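Local coordinates for aerobic respiration control sensor protein ArcB (Escherichia coli, PDB 2A0B) that senses anaerobic conditions and, as a hybrid sensor kinase, activates the response regulator ArcA through a four-step phosphorelay, this being its histidine-containing phosphotransfer (HPt) domain, at residues A10-P15 with E113-W118; D31-F36 with G71-R76; R76-L81 with K105-H110. All blocks are in the same frame, centred on the assembly; numbering follows the deposited sequence.

All three contacts join parts of one small, all-helical HPt domain, and their centres lie about 10 or 11 Å apart. Interactions 1 and 3 both use helix 93-122, the first near its C-terminal end and the second around its middle. Interaction 2 links helix 26-52 to the turn that leads into helix 76-85, the helix that interaction 3 starts from, so the two share Arg-76. Interaction 2 is buried and wholly apolar; interaction 1 is apolar too but only partly buried. Interaction 3 is buried but mixed, with leucines on its inner side and a zinc ion whose ligands His-77 and Glu-107 remain partly exposed. Asp-13 N to Gly-74 O, 2.8 Å, probably hydrogen-bonds interaction 1 to interaction 2.

Interaction 1 (A10-P15 with E113-W118); sequences ALLDIP and EVLKAW
Leu-11, in the last turn of helix 7-11, begins the contact: its side chain crosses that of Val-114 of helix 93-122 at about a right angle, with Leu-11 CD1 4.2 Å from Val-114 CG2. Leu-12, the first residue to leave that helix, fills more of the interface. Its CD2 rests on Leu-115 CB at 3.8 Å, while Leu-12 CD1 meets Trp-118 CB at 3.7 Å. A branched, apolar side chain suits a place where it must touch two successive turns of a helix. Asp-13 takes the N-cap position, its OD1 weakly bonded to Met-16 N. Ile-14, opening helix 14-23, in the conformer given here places CD1 over one face of the Trp-118 indole, a CH-pi contact 3.9 Å from the centroid of the five-membered ring and 24° off its normal. An alanine in place of Trp-118 would probably leave Ile-14 CD1 without the ring face it rests on and open a gap beside Leu-12 CD1, which lies 3.8 Å from Trp-118 CG. The indole also packs on Leu-17 and Leu-21, so helix 14-23 lies against the end of helix 93-122, while Leu-11 touches His-77 of helix 76-85.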
loop_
_atom_site.group_PDB
_atom_site.type_symbol
_atom_site.label_atom_id
_atom_site.label_comp_id
_atom_site.label_asym_id
_atom_site.label_seq_id
_atom_site.Cartn_x
_atom_site.Cartn_y
_atom_site.Cartn_z
ATOM N N ALA A 10 12.326 -5.537 2.024
ATOM C CA ALA A 10 11.059 -6.156 2.314
ATOM C C ALA A 10 9.873 -5.279 1.988
ATOM O O ALA A 10 8.856 -5.774 1.505
ATOM C CB ALA A 10 11.053 -6.545 3.798
ATOM N N LEU A 11 9.933 -3.975 2.212
ATOM C CA LEU A 11 8.785 -3.129 2.111
ATOM C C LEU A 11 8.738 -2.427 0.670
ATOM O O LEU A 11 7.656 -1.994 0.443
ATOM C CB LEU A 11 8.788 -2.015 3.168
ATOM C CG LEU A 11 8.774 -2.566 4.667
ATOM C CD1 LEU A 11 8.856 -1.384 5.585
ATOM C CD2 LEU A 11 7.436 -3.290 4.823
ATOM N N LEU A 12 9.923 -2.370 0.123
ATOM C CA LEU A 12 9.828 -1.560 -1.169
ATOM C C LEU A 12 10.151 -2.440 -2.332
ATOM O O LEU A 12 10.824 -3.447 -2.287
ATOM C CB LEU A 12 10.971 -0.520 -1.114
ATOM C CG LEU A 12 10.959 0.407 0.120
ATOM C CD1 LEU A 12 12.169 1.347 0.049
ATOM C CD2 LEU A 12 9.624 1.083 0.245
ATOM N N ASP A 13 9.736 -1.957 -3.552
ATOM C CA ASP A 13 10.158 -2.652 -4.758
ATOM C C ASP A 13 11.430 -1.970 -5.294
ATOM O O ASP A 13 11.294 -0.968 -6.066
ATOM C CB ASP A 13 9.044 -2.575 -5.796
ATOM C CG ASP A 13 9.343 -3.379 -7.053
ATOM O OD1 ASP A 13 10.444 -3.817 -7.332
ATOM O OD2 ASP A 13 8.283 -3.597 -7.708
ATOM N N ILE A 14 12.580 -2.342 -4.822
ATOM C CA ILE A 14 13.849 -1.680 -5.135
ATOM C C ILE A 14 14.204 -1.724 -6.615
ATOM O O ILE A 14 14.495 -0.614 -7.119
ATOM C CB ILE A 14 15.023 -2.180 -4.274
ATOM C CG1 ILE A 14 14.573 -2.051 -2.812
ATOM C CG2 ILE A 14 16.250 -1.309 -4.557
ATOM C CD1 ILE A 14 14.296 -0.646 -2.369
ATOM N N PRO A 15 14.059 -2.813 -7.301
ATOM C CA PRO A 15 14.353 -2.847 -8.762
ATOM C C PRO A 15 13.468 -1.817 -9.476
ATOM O O PRO A 15 14.015 -1.094 -10.358
ATOM C CB PRO A 15 14.004 -4.248 -9.197
ATOM C CG PRO A 15 14.408 -5.050 -7.947
ATOM C CD PRO A 15 13.800 -4.203 -6.847
ATOM N N GLU A 113 7.356 6.389 5.540
ATOM C CA GLU A 113 8.625 6.965 5.995
ATOM C C GLU A 113 9.837 6.248 5.540
ATOM O O GLU A 113 10.945 6.751 5.299
ATOM C CB GLU A 113 8.606 6.941 7.578
ATOM C CG GLU A 113 7.590 7.894 8.108
ATOM C CD GLU A 113 7.283 7.767 9.603
ATOM O OE1 GLU A 113 7.667 6.741 10.186
ATOM O OE2 GLU A 113 6.663 8.680 10.132
ATOM N N VAL A 114 9.865 4.891 5.398
ATOM C CA VAL A 114 10.896 4.067 4.885
ATOM C C VAL A 114 11.163 4.425 3.363
ATOM O O VAL A 114 12.324 4.500 3.073
ATOM C CB VAL A 114 10.572 2.560 5.022
ATOM C CG1 VAL A 114 11.583 1.697 4.334
ATOM C CG2 VAL A 114 10.652 2.248 6.556
ATOM N N LEU A 115 10.098 4.622 2.644
ATOM C CA LEU A 115 10.358 4.992 1.189
ATOM C C LEU A 115 10.933 6.392 1.135
ATOM O O LEU A 115 11.915 6.542 0.384
ATOM C CB LEU A 115 9.025 4.820 0.490
ATOM C CG LEU A 115 9.064 5.379 -0.994
ATOM C CD1 LEU A 115 10.099 4.627 -1.706
ATOM C CD2 LEU A 115 7.632 5.267 -1.519
ATOM N N LYS A 116 10.454 7.305 1.943
ATOM C CA LYS A 116 11.030 8.683 1.905
ATOM C C LYS A 116 12.502 8.624 2.184
ATOM O O LYS A 116 13.357 9.257 1.551
ATOM C CB LYS A 116 10.367 9.630 2.871
ATOM C CG LYS A 116 9.024 10.130 2.424
ATOM C CD LYS A 116 8.301 10.961 3.438
ATOM C CE LYS A 116 6.999 11.548 2.953
ATOM N NZ LYS A 116 6.267 12.253 4.056
ATOM N N ALA A 117 12.929 7.846 3.206
ATOM C CA ALA A 117 14.327 7.760 3.538
ATOM C C ALA A 117 15.162 7.147 2.453
ATOM O O ALA A 117 16.279 7.568 2.181
ATOM C CB ALA A 117 14.428 6.980 4.876
ATOM N N TRP A 118 14.652 6.129 1.756
ATOM C CA TRP A 118 15.355 5.433 0.703
ATOM C C TRP A 118 15.552 6.420 -0.479
ATOM O O TRP A 118 16.683 6.385 -0.990
ATOM C CB TRP A 118 14.499 4.224 0.240
ATOM C CG TRP A 118 15.267 3.408 -0.758
ATOM C CD1 TRP A 118 16.156 2.413 -0.534
ATOM C CD2 TRP A 118 15.248 3.612 -2.195
ATOM N NE1 TRP A 118 16.704 1.959 -1.725
ATOM C CE2 TRP A 118 16.132 2.695 -2.742
ATOM C CE3 TRP A 118 14.537 4.510 -3.007
ATOM C CZ2 TRP A 118 16.386 2.585 -4.118
ATOM C CZ3 TRP A 118 14.788 4.426 -4.391
ATOM C CH2 TRP A 118 15.656 3.476 -4.888
#

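Interaction 2 (D31-F36 with G71-R76); sequences DGLAVF and GSVGLR
A Schellman motif ends helix 56-72 here, and the turn it makes presents Val-73 and Leu-75 to helix 26-52. Gly-74 is the C-prime residue: its phi is positive (83°), a conformation in which a CB would jam against the preceding carbonyl oxygen, so glycine suits the place. Gly-74 N bonds weakly to Gly-71 O, and Leu-75 N pairs with Ala-70 O. The side chains before and after the glycine both point toward helix 26-52.

Val-73 sits against the helix backbone. Its CG1 lies 3.9 Å from Gly-32 C, and it can come so near because Gly-32 has no side chain; a CB there would be tight against that methyl. Val-73 CG2 lies further toward the C-terminal end of the helix, 4.4 Å from Leu-33 CD1 and at the same distance from Phe-36 CG. A beta-branched residue suits this spot, since it offers one methyl to the backbone and one to the side chains.

Leu-75 and Phe-36 reach toward each other, tip to tip. Phe-36 CG is anti to the backbone N (chi1 -179°), which carries the ring toward Leu-75, and Leu-75 CD1 lies over one face of it, 3.5 Å from Phe-36 CE2. The methyl is 30° off the ring normal, a CH-pi contact. Leu-75 CD1 also touches Leu-33 CD1 at 4.3 Å, so one methyl bridges two residues a turn apart.

Around this buried patch, Leu-33 and Leu-75 both pack on Leu-115 of helix 93-122, Phe-36 lies on Val-112 of that helix and on Ala-69 and Ala-70 of helix 56-72, and Leu-75 touches Leu-12.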
loop_
_atom_site.group_PDB
_atom_site.type_symbol
_atom_site.label_atom_id
_atom_site.label_comp_id
_atom_site.label_asym_id
_atom_site.label_seq_id
_atom_site.Cartn_x
_atom_site.Cartn_y
_atom_site.Cartn_z
ATOM N N ASP A 31 6.420 13.442 -5.524
ATOM C CA ASP A 31 5.106 14.011 -5.689
ATOM C C ASP A 31 3.990 12.939 -5.575
ATOM O O ASP A 31 2.932 13.276 -5.072
ATOM C CB ASP A 31 4.925 14.673 -7.074
ATOM C CG ASP A 31 5.771 15.935 -7.179
ATOM O OD1 ASP A 31 6.229 16.451 -6.150
ATOM O OD2 ASP A 31 5.959 16.389 -8.335
ATOM N N GLY A 32 4.236 11.792 -6.149
ATOM C CA GLY A 32 3.273 10.670 -6.142
ATOM C C GLY A 32 3.096 10.242 -4.650
ATOM O O GLY A 32 1.965 10.013 -4.283
ATOM N N LEU A 33 4.232 10.151 -3.979
ATOM C CA LEU A 33 4.134 9.753 -2.564
ATOM C C LEU A 33 3.358 10.722 -1.752
ATOM O O LEU A 33 2.591 10.392 -0.817
ATOM C CB LEU A 33 5.556 9.552 -2.040
ATOM C CG LEU A 33 5.640 8.869 -0.664
ATOM C CD1 LEU A 33 4.911 7.528 -0.688
ATOM C CD2 LEU A 33 7.103 8.652 -0.323
ATOM N N ALA A 34 3.448 12.050 -1.972
ATOM C CA ALA A 34 2.698 13.053 -1.254
ATOM C C ALA A 34 1.216 12.898 -1.490
ATOM O O ALA A 34 0.370 13.061 -0.607
ATOM C CB ALA A 34 3.168 14.463 -1.641
ATOM N N VAL A 35 0.809 12.523 -2.735
ATOM C CA VAL A 35 -0.561 12.284 -3.025
ATOM C C VAL A 35 -1.051 10.972 -2.299
ATOM O O VAL A 35 -2.133 11.030 -1.739
ATOM C CB VAL A 35 -0.861 12.111 -4.542
ATOM C CG1 VAL A 35 -2.284 11.679 -4.811
ATOM C CG2 VAL A 35 -0.604 13.509 -5.130
ATOM N N PHE A 36 -0.199 10.005 -2.308
ATOM C CA PHE A 36 -0.566 8.711 -1.612
ATOM C C PHE A 36 -0.807 9.024 -0.135
ATOM O O PHE A 36 -1.836 8.523 0.382
ATOM C CB PHE A 36 0.552 7.729 -1.807
ATOM C CG PHE A 36 0.304 6.359 -1.182
ATOM C CD1 PHE A 36 -0.431 5.421 -1.867
ATOM C CD2 PHE A 36 0.864 6.093 0.049
ATOM C CE1 PHE A 36 -0.616 4.158 -1.262
ATOM C CE2 PHE A 36 0.644 4.850 0.661
ATOM C CZ PHE A 36 -0.068 3.895 -0.015
ATOM N N GLY A 71 1.277 0.175 -5.459
ATOM C CA GLY A 71 2.158 -0.411 -6.458
ATOM C C GLY A 71 2.698 0.747 -7.358
ATOM O O GLY A 71 3.862 0.616 -7.760
ATOM N N SER A 72 1.947 1.784 -7.487
ATOM C CA SER A 72 2.382 2.887 -8.369
ATOM C C SER A 72 3.612 3.596 -7.829
ATOM O O SER A 72 4.357 4.241 -8.576
ATOM C CB SER A 72 1.220 3.824 -8.605
ATOM O OG SER A 72 1.043 4.841 -7.664
ATOM N N VAL A 73 3.762 3.620 -6.491
ATOM C CA VAL A 73 4.892 4.259 -5.842
ATOM C C VAL A 73 5.874 3.286 -5.209
ATOM O O VAL A 73 6.811 3.733 -4.507
ATOM C CB VAL A 73 4.419 5.319 -4.838
ATOM C CG1 VAL A 73 3.720 6.475 -5.547
ATOM C CG2 VAL A 73 3.486 4.760 -3.746
ATOM N N GLY A 74 5.815 2.000 -5.484
ATOM C CA GLY A 74 6.825 1.034 -5.050
ATOM C C GLY A 74 6.626 0.509 -3.575
ATOM O O GLY A 74 7.694 -0.019 -3.189
ATOM N N LEU A 75 5.433 0.687 -3.164
ATOM C CA LEU A 75 5.234 0.125 -1.714
ATOM C C LEU A 75 4.816 -1.357 -1.900
ATOM O O LEU A 75 3.589 -1.528 -1.806
ATOM C CB LEU A 75 4.250 1.021 -1.011
ATOM C CG LEU A 75 4.763 2.485 -0.714
ATOM C CD1 LEU A 75 3.665 3.422 -0.338
ATOM C CD2 LEU A 75 5.853 2.385 0.351
ATOM N N ARG A 76 5.775 -2.207 -2.093
ATOM C CA ARG A 76 5.538 -3.615 -2.437
ATOM C C ARG A 76 4.763 -4.368 -1.310
ATOM O O ARG A 76 3.831 -5.064 -1.635
ATOM C CB ARG A 76 6.894 -4.250 -2.647
ATOM C CG ARG A 76 6.984 -5.709 -3.056
ATOM C CD ARG A 76 8.215 -6.324 -2.404
ATOM N NE ARG A 76 9.511 -6.228 -3.004
ATOM C CZ ARG A 76 10.054 -6.675 -4.137
ATOM N NH1 ARG A 76 9.386 -7.334 -5.083
ATOM N NH2 ARG A 76 11.338 -6.436 -4.421
#

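Interaction 3 (R76-L81 with K105-H110); sequences RHLQQL and KEEWRH. With ZN (zinc ion), chain B.
The zinc ion is gripped by His-77 NE2 at 2.1 Å and Glu-107 OE2 at 2.0 Å, with Glu-103 supplying the third protein ligand. It bridges two helices of the HPt domain's helical bundle, helix 76-85 and helix 93-122, whose short segments here run nearly antiparallel, at 155°, with 10.8 Å between their axes.

Histidine and glutamate suit the site because both can offer a lone-pair donor at the end of a side chain long enough to span part of that gap. Glu-107 CG lies between the backbone N and the carbonyl carbon (chi1 73°), a crowded position, and the chain is extended beyond it, carrying the carboxylate toward the metal. OE2 makes the metal bond, while Glu-107 OE1 stays 3.0 Å from the zinc ion and comes to the edge of the imidazole, near its plane, beside His-77 CD2. The ring and carboxylate planes are 44° apart. Two metal-bound carboxylates and a nearby Asp-111 gather negative charge here, which the zinc probably offsets in part.

Toward the bundle interior the contact turns apolar. Leu-78 and Glu-107 slide past each other in opposite directions, so that Leu-78 CD2 packs on the aliphatic Glu-107 CG at 3.9 Å. Leu-78 CD1 meets Trp-108 CB, also 3.9 Å away, and leucine suits this place by covering two consecutive residues of helix 93-122. Leu-78 also touches Phe-36 of helix 26-52 and Ala-70 of helix 56-72, which puts it in the bundle interior. Leu-81, one turn further on, approaches Glu-107 tip to tip, with Leu-81 CD1 lying 3.5 Å from Glu-107 OE2, the oxygen bound to the metal.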
loop_
_atom_site.group_PDB
_atom_site.type_symbol
_atom_site.label_atom_id
_atom_site.label_comp_id
_atom_site.label_asym_id
_atom_site.label_seq_id
_atom_site.Cartn_x
_atom_site.Cartn_y
_atom_site.Cartn_z
ATOM N N ARG A 76 5.775 -2.207 -2.093
ATOM C CA ARG A 76 5.538 -3.615 -2.437
ATOM C C ARG A 76 4.763 -4.368 -1.310
ATOM O O ARG A 76 3.831 -5.064 -1.635
ATOM C CB ARG A 76 6.894 -4.250 -2.647
ATOM C CG ARG A 76 6.984 -5.709 -3.056
ATOM C CD ARG A 76 8.215 -6.324 -2.404
ATOM N NE ARG A 76 9.511 -6.228 -3.004
ATOM C CZ ARG A 76 10.054 -6.675 -4.137
ATOM N NH1 ARG A 76 9.386 -7.334 -5.083
ATOM N NH2 ARG A 76 11.338 -6.436 -4.421
ATOM N N HIS A 77 5.121 -4.054 -0.050
ATOM C CA HIS A 77 4.356 -4.844 0.985
ATOM C C HIS A 77 2.966 -4.380 1.147
ATOM O O HIS A 77 1.988 -5.179 1.363
ATOM C CB HIS A 77 5.168 -4.663 2.289
ATOM C CG HIS A 77 4.437 -5.270 3.488
ATOM N ND1 HIS A 77 4.184 -6.626 3.494
ATOM C CD2 HIS A 77 3.916 -4.682 4.551
ATOM C CE1 HIS A 77 3.518 -6.883 4.640
ATOM N NE2 HIS A 77 3.343 -5.745 5.232
ATOM N N LEU A 78 2.618 -3.098 1.018
ATOM C CA LEU A 78 1.299 -2.571 1.055
ATOM C C LEU A 78 0.507 -3.096 -0.175
ATOM O O LEU A 78 -0.661 -3.380 -0.097
ATOM C CB LEU A 78 1.128 -1.055 1.131
ATOM C CG LEU A 78 1.794 -0.378 2.359
ATOM C CD1 LEU A 78 1.508 1.106 2.404
ATOM C CD2 LEU A 78 1.129 -0.991 3.631
ATOM N N GLN A 79 1.251 -3.195 -1.294
ATOM C CA GLN A 79 0.572 -3.765 -2.485
ATOM C C GLN A 79 0.143 -5.233 -2.293
ATOM O O GLN A 79 -0.998 -5.553 -2.627
ATOM C CB GLN A 79 1.575 -3.674 -3.660
ATOM C CG GLN A 79 0.901 -4.057 -4.992
ATOM C CD GLN A 79 1.941 -4.157 -6.087
ATOM O OE1 GLN A 79 1.563 -3.988 -7.256
ATOM N NE2 GLN A 79 3.183 -4.412 -5.825
ATOM N N GLN A 80 1.015 -5.956 -1.615
ATOM C CA GLN A 80 0.708 -7.380 -1.338
ATOM C C GLN A 80 -0.423 -7.503 -0.326
ATOM O O GLN A 80 -1.347 -8.339 -0.513
ATOM C CB GLN A 80 1.945 -8.127 -0.885
ATOM C CG GLN A 80 1.687 -9.621 -0.662
ATOM C CD GLN A 80 1.015 -10.335 -1.812
ATOM O OE1 GLN A 80 1.227 -9.988 -2.999
ATOM N NE2 GLN A 80 0.175 -11.342 -1.520
ATOM N N LEU A 81 -0.466 -6.600 0.673
ATOM C CA LEU A 81 -1.659 -6.639 1.563
ATOM C C LEU A 81 -2.960 -6.363 0.877
ATOM O O LEU A 81 -4.071 -6.825 1.042
ATOM C CB LEU A 81 -1.539 -5.609 2.722
ATOM C CG LEU A 81 -0.652 -6.032 3.872
ATOM C CD1 LEU A 81 -0.600 -4.864 4.842
ATOM C CD2 LEU A 81 -1.288 -7.283 4.470
ATOM N N LYS A 105 -3.633 -0.477 8.528
ATOM C CA LYS A 105 -3.943 0.726 9.251
ATOM C C LYS A 105 -2.745 1.116 10.119
ATOM O O LYS A 105 -2.355 2.292 10.239
ATOM C CB LYS A 105 -5.198 0.502 10.097
ATOM C CG LYS A 105 -5.493 1.670 11.052
ATOM C CD LYS A 105 -6.756 1.325 11.844
ATOM C CE LYS A 105 -7.463 2.590 12.312
ATOM N NZ LYS A 105 -8.498 2.274 13.355
ATOM N N GLU A 106 -2.209 0.113 10.818
ATOM C CA GLU A 106 -1.130 0.393 11.761
ATOM C C GLU A 106 0.184 0.722 11.098
ATOM O O GLU A 106 0.986 1.443 11.723
ATOM C CB GLU A 106 -0.855 -0.820 12.730
ATOM C CG GLU A 106 -2.011 -1.001 13.709
ATOM C CD GLU A 106 -1.806 -2.217 14.654
ATOM O OE1 GLU A 106 -0.690 -2.678 14.838
ATOM O OE2 GLU A 106 -2.872 -2.629 15.131
ATOM N N GLU A 107 0.532 0.219 9.899
ATOM C CA GLU A 107 1.834 0.379 9.357
ATOM C C GLU A 107 1.960 1.379 8.108
ATOM O O GLU A 107 3.167 1.559 7.910
ATOM C CB GLU A 107 2.400 -0.903 8.833
ATOM C CG GLU A 107 1.747 -1.357 7.508
ATOM C CD GLU A 107 2.453 -2.574 7.052
ATOM O OE1 GLU A 107 3.637 -2.678 6.736
ATOM O OE2 GLU A 107 1.725 -3.615 7.075
ATOM N N TRP A 108 0.843 1.784 7.606
ATOM C CA TRP A 108 1.199 2.460 6.281
ATOM C C TRP A 108 2.022 3.743 6.438
ATOM O O TRP A 108 2.867 3.888 5.515
ATOM C CB TRP A 108 -0.104 2.712 5.547
ATOM C CG TRP A 108 -0.997 3.751 6.069
ATOM C CD1 TRP A 108 -2.052 3.645 6.934
ATOM C CD2 TRP A 108 -0.924 5.179 5.816
ATOM N NE1 TRP A 108 -2.663 4.813 7.204
ATOM C CE2 TRP A 108 -1.928 5.801 6.486
ATOM C CE3 TRP A 108 0.004 5.877 4.976
ATOM C CZ2 TRP A 108 -2.166 7.187 6.466
ATOM C CZ3 TRP A 108 -0.232 7.253 4.957
ATOM C CH2 TRP A 108 -1.262 7.869 5.658
ATOM N N ARG A 109 1.791 4.469 7.529
ATOM C CA ARG A 109 2.643 5.694 7.645
ATOM C C ARG A 109 4.070 5.317 7.755
ATOM O O ARG A 109 5.051 5.958 7.250
ATOM C CB ARG A 109 2.063 6.589 8.727
ATOM C CG ARG A 109 0.637 7.067 8.596
ATOM C CD ARG A 109 0.200 8.044 9.675
ATOM N NE ARG A 109 -1.123 8.632 9.505
ATOM C CZ ARG A 109 -2.277 8.100 9.878
ATOM N NH1 ARG A 109 -2.295 6.886 10.432
ATOM N NH2 ARG A 109 -3.412 8.745 9.652
ATOM N N HIS A 110 4.459 4.229 8.511
ATOM C CA HIS A 110 5.807 3.774 8.604
ATOM C C HIS A 110 6.455 3.371 7.297
ATOM O O HIS A 110 7.594 3.616 6.972
ATOM C CB HIS A 110 5.893 2.613 9.674
ATOM C CG HIS A 110 7.163 1.862 9.671
ATOM N ND1 HIS A 110 8.311 2.342 10.265
ATOM C CD2 HIS A 110 7.580 0.663 9.172
ATOM C CE1 HIS A 110 9.314 1.520 10.121
ATOM N NE2 HIS A 110 8.906 0.463 9.460
HETATM ZN ZN ZN B . 2.632 -5.433 7.164
#